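Local coordinates for protein MHC class I antigen (Ctenopharyngodon idella, PDB 5H5Z) that probably presents peptides to T cells as the heavy chain of a bony fish MHC class I complex with beta-2-microglobulin, at residues A[255-259]-A[260-264]; A[199-203]-A[204-208]; A[165-168]-A[169-172]. All blocks are in the same frame, centred on the assembly; numbering follows the deposited sequence.

Along the chain interaction 3 comes first, then interaction 2, then interaction 1. Residues 165-172 span the end of helix 148-170, one of the helices over the eight-stranded sheet of the peptide-binding platform, and the start of helix 172-175. The other two contacts belong to the immunoglobulin C1-set domain and touch each other, their centres about 9 Å apart: 199-208 crosses from strand 194-201 in one sheet to strand 207-212 in the other, beside strand 252-258 of the hairpin that holds interaction 1. There His-258 ND1 bonds to Gly-205 O. Interaction 3 lies about 23 Å from interaction 2 and 28 Å from interaction 1, centre to centre: it belongs to peptide binding, while the other two join neighbouring strands of the immunoglobulin domain.

Interaction 1 (A[255-259]-A[260-264]); sequences VVEHQ and DKTIR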
loop_
_atom_site.group_PDB
_atom_site.type_symbol
_atom_site.label_atom_id
_atom_site.label_comp_id
_atom_site.label_asym_id
_atom_site.label_seq_id
_atom_site.Cartn_x
_atom_site.Cartn_y
_atom_site.Cartn_z
ATOM N N VAL A 255 -12.767 1.731 -23.426
ATOM C CA VAL A 255 -11.663 0.859 -23.813
ATOM C C VAL A 255 -10.704 0.709 -22.632
ATOM O O VAL A 255 -10.192 1.699 -22.107
ATOM C CB VAL A 255 -10.915 1.376 -25.067
ATOM C CG1 VAL A 255 -9.806 0.410 -25.469
ATOM C CG2 VAL A 255 -11.879 1.578 -26.232
ATOM N N VAL A 256 -10.488 -0.534 -22.208
ATOM C CA VAL A 256 -9.525 -0.833 -21.148
ATOM C C VAL A 256 -8.317 -1.553 -21.739
ATOM O O VAL A 256 -8.454 -2.631 -22.334
ATOM C CB VAL A 256 -10.145 -1.677 -20.008
ATOM C CG1 VAL A 256 -9.113 -1.957 -18.929
ATOM C CG2 VAL A 256 -11.340 -0.961 -19.402
ATOM N N GLU A 257 -7.143 -0.946 -21.583
ATOM C CA GLU A 257 -5.895 -1.526 -22.079
ATOM C C GLU A 257 -4.978 -1.977 -20.942
ATOM O O GLU A 257 -4.696 -1.219 -20.016
ATOM C CB GLU A 257 -5.159 -0.551 -23.007
ATOM C CG GLU A 257 -3.950 -1.177 -23.701
ATOM C CD GLU A 257 -3.291 -0.260 -24.716
ATOM O OE1 GLU A 257 -2.057 -0.345 -24.868
ATOM O OE2 GLU A 257 -3.995 0.545 -25.359
ATOM N N HIS A 258 -4.508 -3.219 -21.035
ATOM C CA HIS A 258 -3.619 -3.807 -20.038
ATOM C C HIS A 258 -2.729 -4.806 -20.753
ATOM O O HIS A 258 -3.226 -5.643 -21.507
ATOM C CB HIS A 258 -4.446 -4.501 -18.953
ATOM C CG HIS A 258 -3.636 -5.201 -17.904
ATOM N ND1 HIS A 258 -3.065 -4.542 -16.835
ATOM C CD2 HIS A 258 -3.338 -6.510 -17.738
ATOM C CE1 HIS A 258 -2.432 -5.413 -16.070
ATOM N NE2 HIS A 258 -2.584 -6.614 -16.595
ATOM N N GLN A 259 -1.419 -4.702 -20.530
ATOM C CA GLN A 259 -0.438 -5.586 -21.172
ATOM C C GLN A 259 -0.635 -5.691 -22.695
ATOM O O GLN A 259 -0.720 -6.792 -23.244
ATOM C CB GLN A 259 -0.448 -6.977 -20.514
ATOM C CG GLN A 259 -0.075 -6.981 -19.040
ATOM C CD GLN A 259 1.350 -6.521 -18.794
ATOM O OE1 GLN A 259 2.294 -7.040 -19.392
ATOM N NE2 GLN A 259 1.512 -5.543 -17.907
ATOM N N ASP A 260 -0.725 -4.535 -23.357
ATOM C CA ASP A 260 -0.830 -4.429 -24.830
ATOM C C ASP A 260 -2.076 -5.078 -25.446
ATOM O O ASP A 260 -2.115 -5.349 -26.654
ATOM C CB ASP A 260 0.438 -4.963 -25.510
ATOM C CG ASP A 260 1.705 -4.459 -24.857
ATOM O OD1 ASP A 260 1.866 -3.224 -24.724
ATOM O OD2 ASP A 260 2.540 -5.308 -24.469
ATOM N N LYS A 261 -3.083 -5.321 -24.611
ATOM C CA LYS A 261 -4.332 -5.944 -25.038
ATOM C C LYS A 261 -5.494 -5.072 -24.587
ATOM O O LYS A 261 -5.424 -4.448 -23.525
ATOM C CB LYS A 261 -4.449 -7.361 -24.464
ATOM C CG LYS A 261 -3.352 -8.308 -24.940
ATOM C CD LYS A 261 -3.416 -9.672 -24.259
ATOM C CE LYS A 261 -4.467 -10.578 -24.888
ATOM N NZ LYS A 261 -4.116 -10.998 -26.277
ATOM N N THR A 262 -6.553 -5.021 -25.395
ATOM C CA THR A 262 -7.686 -4.139 -25.113
ATOM C C THR A 262 -9.006 -4.888 -24.988
ATOM O O THR A 262 -9.251 -5.870 -25.696
ATOM C CB THR A 262 -7.851 -3.047 -26.193
ATOM O OG1 THR A 262 -7.907 -3.658 -27.487
ATOM C CG2 THR A 262 -6.701 -2.054 -26.150
ATOM N N ILE A 263 -9.846 -4.411 -24.073
ATOM C CA ILE A 263 -11.218 -4.879 -23.913
ATOM C C ILE A 263 -12.123 -3.658 -24.127
ATOM O O ILE A 263 -11.818 -2.571 -23.635
ATOM C CB ILE A 263 -11.435 -5.521 -22.518
ATOM C CG1 ILE A 263 -10.407 -6.641 -22.281
ATOM C CG2 ILE A 263 -12.849 -6.078 -22.394
ATOM C CD1 ILE A 263 -10.259 -7.093 -20.839
ATOM N N ARG A 264 -13.204 -3.827 -24.889
ATOM C CA ARG A 264 -14.135 -2.738 -25.170
ATOM C C ARG A 264 -15.546 -3.067 -24.672
ATOM O O ARG A 264 -16.048 -4.170 -24.888
ATOM C CB ARG A 264 -14.152 -2.421 -26.674
ATOM C CG ARG A 264 -14.994 -1.211 -27.071
ATOM C CD ARG A 264 -15.044 -1.018 -28.582
ATOM N NE ARG A 264 -13.727 -0.722 -29.150
ATOM C CZ ARG A 264 -13.245 0.503 -29.361
ATOM N NH1 ARG A 264 -13.965 1.578 -29.053
ATOM N NH2 ARG A 264 -12.033 0.652 -29.883
HETATM O O HOH W 1 -0.664 -1.735 -22.758
#
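The hairpin of strands 252-258 and 261-266 closes one edge of an immunoglobulin sheet, and Val-256 and Ile-263 form a hydrogen-bonded pair within it. Val-256 N donates to Ile-263 O at 2.8 Å, nearly in line with the carbonyl, and Ile-263 N returns the bond to Val-256 O. A second such pair closes the type I' turn from His-258 to Lys-261: His-258 N reaches Lys-261 O at 2.9 Å, whereas Lys-261 N meets His-258 O at 3.1 Å from well above the carbonyl plane. Gln-259 and Asp-260 form the tip, both with positive phi.

On the face bearing Val-255, Glu-257, Thr-262 and Arg-264, the methyl Thr-262 CG2 lies 3.8 Å from Glu-257 CG and 4.0 Å from Val-255 CG1. Val-255 CG2, placed beside its own backbone N, sits over one face of the Arg-264 guanidinium, offset toward the rim and 3.5 Å from Arg-264 NH1. Glu-257, extended with CG opposite its backbone N (chi1 -172°), brings OE1 to a water that donates to it at 2.9 Å and accepts from Asp-260 N.

The other face carries Val-256 and Ile-263 onto Val-183, and His-258, whose ND1 bonds to Gly-205 O. Apolar contact on that face thus rests with Val-256 and Ile-263, and His-258 is its polar link. On the first face the water bridge ties a carboxylate to a turn amide, and a methyl group lies over a guanidinium whose NH1 is held by Ser-253 and Gln-211.

Interaction 2 (A[199-203]-A[204-208]); sequences TGFYP and SGVTI
The backbone of 199-208 leaves strand 194-201 through a G1 bulge, in which Gly-200 and Phe-201 both face Phe-234, passes a cis peptide bond before Pro-203 and enters strand 207-212. This is the crossing from one sheet of the immunoglobulin sandwich to the other, and the Phe-201 ring lies on its inner side. The chi1 of 56° sets CG between the backbone N and the carbonyl carbon, which turns the ring back toward the residues that follow.

Val-206 crosses it at about a right angle: Val-206 CB stands over one face of the Phe-201 ring, 4.2 Å from the centroid and 28° off the normal, in a CH-pi contact. Val-206 CG1 lies 3.5 Å from Phe-201 CZ. At the ring edge, near the plane, Ser-204 O lies 3.3 Å from Phe-201 CE1. Phe-234 and Leu-226, from the sheet that the chain is leaving, also touch Phe-201, and Val-206 packs on Val-256 of the adjacent strand 252-258.

The ring offers a face to an aliphatic branch and its edge, where the C-H groups are probably slightly positive, to a carbonyl oxygen, so the loop folds around a buried apolar group without any direct hydrogen bond between its two halves.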
loop_
_atom_site.group_PDB
_atom_site.type_symbol
_atom_site.label_atom_id
_atom_site.label_comp_id
_atom_site.label_asym_id
_atom_site.label_seq_id
_atom_site.Cartn_x
_atom_site.Cartn_y
_atom_site.Cartn_z
ATOM N N THR A 199 -11.260 -4.536 -12.819
ATOM C CA THR A 199 -10.806 -5.145 -11.564
ATOM C C THR A 199 -10.079 -6.476 -11.763
ATOM O O THR A 199 -10.275 -7.161 -12.772
ATOM C CB THR A 199 -11.968 -5.341 -10.560
ATOM O OG1 THR A 199 -11.436 -5.581 -9.249
ATOM C CG2 THR A 199 -12.883 -6.508 -10.963
ATOM N N GLY A 200 -9.245 -6.832 -10.789
ATOM C CA GLY A 200 -8.632 -8.154 -10.738
ATOM C C GLY A 200 -7.369 -8.298 -11.555
ATOM O O GLY A 200 -6.918 -9.410 -11.813
ATOM N N PHE A 201 -6.791 -7.174 -11.958
ATOM C CA PHE A 201 -5.640 -7.200 -12.845
ATOM C C PHE A 201 -4.301 -7.063 -12.110
ATOM O O PHE A 201 -4.218 -6.490 -11.017
ATOM C CB PHE A 201 -5.779 -6.155 -13.966
ATOM C CG PHE A 201 -5.983 -4.749 -13.473
ATOM C CD1 PHE A 201 -4.895 -3.939 -13.167
ATOM C CD2 PHE A 201 -7.271 -4.226 -13.324
ATOM C CE1 PHE A 201 -5.084 -2.637 -12.720
ATOM C CE2 PHE A 201 -7.463 -2.929 -12.871
ATOM C CZ PHE A 201 -6.368 -2.134 -12.565
ATOM N N TYR A 202 -3.267 -7.620 -12.732
ATOM C CA TYR A 202 -1.886 -7.491 -12.282
ATOM C C TYR A 202 -0.997 -7.658 -13.511
ATOM O O TYR A 202 -1.274 -8.528 -14.338
ATOM C CB TYR A 202 -1.557 -8.559 -11.239
ATOM C CG TYR A 202 -0.248 -8.324 -10.530
ATOM C CD1 TYR A 202 0.956 -8.817 -11.054
ATOM C CD2 TYR A 202 -0.204 -7.612 -9.330
ATOM C CE1 TYR A 202 2.157 -8.593 -10.407
ATOM C CE2 TYR A 202 1.001 -7.392 -8.668
ATOM C CZ TYR A 202 2.172 -7.884 -9.214
ATOM O OH TYR A 202 3.365 -7.667 -8.567
ATOM N N PRO A 203 0.063 -6.828 -13.655
ATOM C CA PRO A 203 0.532 -5.718 -12.801
ATOM C C PRO A 203 -0.431 -4.529 -12.769
ATOM O O PRO A 203 -1.450 -4.533 -13.460
ATOM C CB PRO A 203 1.868 -5.305 -13.442
ATOM C CG PRO A 203 2.232 -6.407 -14.369
ATOM C CD PRO A 203 0.942 -7.007 -14.824
ATOM N N SER A 204 -0.098 -3.513 -11.981
ATOM C CA SER A 204 -1.063 -2.458 -11.648
ATOM C C SER A 204 -1.357 -1.431 -12.746
ATOM O O SER A 204 -2.397 -0.770 -12.703
ATOM C CB SER A 204 -0.649 -1.748 -10.357
ATOM O OG SER A 204 0.462 -0.909 -10.591
ATOM N N GLY A 205 -0.454 -1.287 -13.715
ATOM C CA GLY A 205 -0.642 -0.314 -14.798
ATOM C C GLY A 205 -1.817 -0.651 -15.705
ATOM O O GLY A 205 -1.864 -1.735 -16.283
ATOM N N VAL A 206 -2.773 0.273 -15.821
ATOM C CA VAL A 206 -3.938 0.083 -16.695
ATOM C C VAL A 206 -4.342 1.410 -17.351
ATOM O O VAL A 206 -4.196 2.473 -16.751
ATOM C CB VAL A 206 -5.124 -0.579 -15.940
ATOM C CG1 VAL A 206 -5.787 0.388 -14.957
ATOM C CG2 VAL A 206 -6.153 -1.136 -16.911
ATOM N N THR A 207 -4.823 1.346 -18.591
ATOM C CA THR A 207 -5.287 2.543 -19.283
ATOM C C THR A 207 -6.765 2.403 -19.617
ATOM O O THR A 207 -7.164 1.489 -20.341
ATOM C CB THR A 207 -4.454 2.834 -20.551
ATOM O OG1 THR A 207 -3.077 2.974 -20.188
ATOM C CG2 THR A 207 -4.914 4.123 -21.224
ATOM N N ILE A 208 -7.575 3.306 -19.065
ATOM C CA ILE A 208 -9.010 3.314 -19.324
ATOM C C ILE A 208 -9.325 4.574 -20.107
ATOM O O ILE A 208 -8.966 5.674 -19.692
ATOM C CB ILE A 208 -9.843 3.280 -18.023
ATOM C CG1 ILE A 208 -9.451 2.076 -17.166
ATOM C CG2 ILE A 208 -11.336 3.259 -18.335
ATOM C CD1 ILE A 208 -10.116 2.020 -15.808
#

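Interaction 3 (A[165-168]-A[169-172]); sequences KKYV and AYGK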
loop_
_atom_site.group_PDB
_atom_site.type_symbol
_atom_site.label_atom_id
_atom_site.label_comp_id
_atom_site.label_asym_id
_atom_site.label_seq_id
_atom_site.Cartn_x
_atom_site.Cartn_y
_atom_site.Cartn_z
ATOM N N LYS A 165 17.221 -11.672 -5.871
ATOM C CA LYS A 165 17.321 -12.698 -6.918
ATOM C C LYS A 165 16.763 -14.063 -6.471
ATOM O O LYS A 165 16.053 -14.735 -7.237
ATOM C CB LYS A 165 18.761 -12.818 -7.432
ATOM C CG LYS A 165 19.209 -11.619 -8.261
ATOM C CD LYS A 165 20.677 -11.701 -8.648
ATOM C CE LYS A 165 21.065 -10.509 -9.511
ATOM N NZ LYS A 165 22.538 -10.319 -9.578
ATOM N N LYS A 166 17.070 -14.460 -5.236
ATOM C CA LYS A 166 16.527 -15.694 -4.663
ATOM C C LYS A 166 15.003 -15.645 -4.554
ATOM O O LYS A 166 14.327 -16.606 -4.927
ATOM C CB LYS A 166 17.145 -15.997 -3.290
ATOM C CG LYS A 166 18.589 -16.469 -3.300
ATOM C CD LYS A 166 19.130 -16.476 -1.876
ATOM C CE LYS A 166 20.002 -17.685 -1.606
ATOM N NZ LYS A 166 19.215 -18.952 -1.560
ATOM N N TYR A 167 14.470 -14.525 -4.049
ATOM C CA TYR A 167 13.024 -14.360 -3.873
ATOM C C TYR A 167 12.281 -14.384 -5.202
ATOM O O TYR A 167 11.196 -14.967 -5.302
ATOM C CB TYR A 167 12.692 -13.061 -3.113
ATOM C CG TYR A 167 13.301 -12.966 -1.723
ATOM C CD1 TYR A 167 13.523 -14.115 -0.948
ATOM C CD2 TYR A 167 13.638 -11.728 -1.174
ATOM C CE1 TYR A 167 14.073 -14.030 0.322
ATOM C CE2 TYR A 167 14.200 -11.633 0.102
ATOM C CZ TYR A 167 14.409 -12.787 0.842
ATOM O OH TYR A 167 14.952 -12.710 2.105
ATOM N N VAL A 168 12.869 -13.755 -6.219
ATOM C CA VAL A 168 12.266 -13.709 -7.555
ATOM C C VAL A 168 12.151 -15.127 -8.121
ATOM O O VAL A 168 11.119 -15.478 -8.687
ATOM C CB VAL A 168 13.013 -12.747 -8.509
ATOM C CG1 VAL A 168 12.472 -12.842 -9.932
ATOM C CG2 VAL A 168 12.881 -11.312 -8.013
ATOM N N ALA A 169 13.189 -15.945 -7.927
ATOM C CA ALA A 169 13.142 -17.351 -8.337
ATOM C C ALA A 169 12.107 -18.161 -7.545
ATOM O O ALA A 169 11.344 -18.937 -8.129
ATOM C CB ALA A 169 14.522 -17.990 -8.247
ATOM N N TYR A 170 12.078 -17.977 -6.225
ATOM C CA TYR A 170 11.070 -18.621 -5.374
ATOM C C TYR A 170 9.648 -18.310 -5.840
ATOM O O TYR A 170 8.807 -19.206 -5.930
ATOM C CB TYR A 170 11.179 -18.158 -3.917
ATOM C CG TYR A 170 12.452 -18.496 -3.171
ATOM C CD1 TYR A 170 13.313 -19.518 -3.595
ATOM C CD2 TYR A 170 12.772 -17.809 -2.007
ATOM C CE1 TYR A 170 14.464 -19.821 -2.882
ATOM C CE2 TYR A 170 13.919 -18.100 -1.289
ATOM C CZ TYR A 170 14.760 -19.102 -1.728
ATOM O OH TYR A 170 15.889 -19.375 -1.000
ATOM N N GLY A 171 9.380 -17.036 -6.122
ATOM C CA GLY A 171 8.028 -16.597 -6.451
ATOM C C GLY A 171 7.806 -16.231 -7.907
ATOM O O GLY A 171 6.887 -15.482 -8.216
ATOM N N LYS A 172 8.635 -16.778 -8.796
ATOM C CA LYS A 172 8.641 -16.401 -10.214
ATOM C C LYS A 172 7.255 -16.353 -10.849
ATOM O O LYS A 172 6.875 -15.340 -11.448
ATOM C CB LYS A 172 9.554 -17.335 -11.018
ATOM C CG LYS A 172 9.844 -16.842 -12.426
ATOM C CD LYS A 172 10.550 -17.905 -13.247
ATOM C CE LYS A 172 10.536 -17.585 -14.737
ATOM N NZ LYS A 172 11.350 -16.383 -15.080
HETATM O O HOH W 2 17.861 -20.152 -3.602
#
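Backbone bonds carry the last turn of helix 148-170, a helix of the MHC class I peptide-binding platform: Tyr-170 N to Lys-166 O and Gly-171 N to Tyr-167 O, both at 2.9 Å, and the longer Ala-169 N to Lys-165 O. Gly-171 leaves helical geometry and is at once the N-cap of the following helix 172-175.

Lys-166 and Tyr-170 lie side by side, pointing the same way. The lysine, bent near its end (chi4 -70°), brings NZ into a long, weak hydrogen bond with Tyr-170 OH at 3.4 Å. NZ also donates to a water at 2.7 Å, which in turn donates weakly to the same hydroxyl. The stronger partner of Tyr-170 OH is Glu-53.

Tyr-167 points elsewhere: its OH meets Tyr-57 OH and the backbone of the bound peptide, and its ring packs on Tyr-7 and Phe-32. With Tyr-7 and Tyr-57 it is consistent with the tyrosines lining the A pocket of class I molecules. Between the two tyrosines, which cross obliquely, Tyr-170 CD2 lies in the plane of the Tyr-167 ring at its edge, 3.9 Å from Tyr-167 CD1. One face of the Tyr-170 ring rests over Lys-166 O, with Tyr-170 CG 3.2 Å from that oxygen.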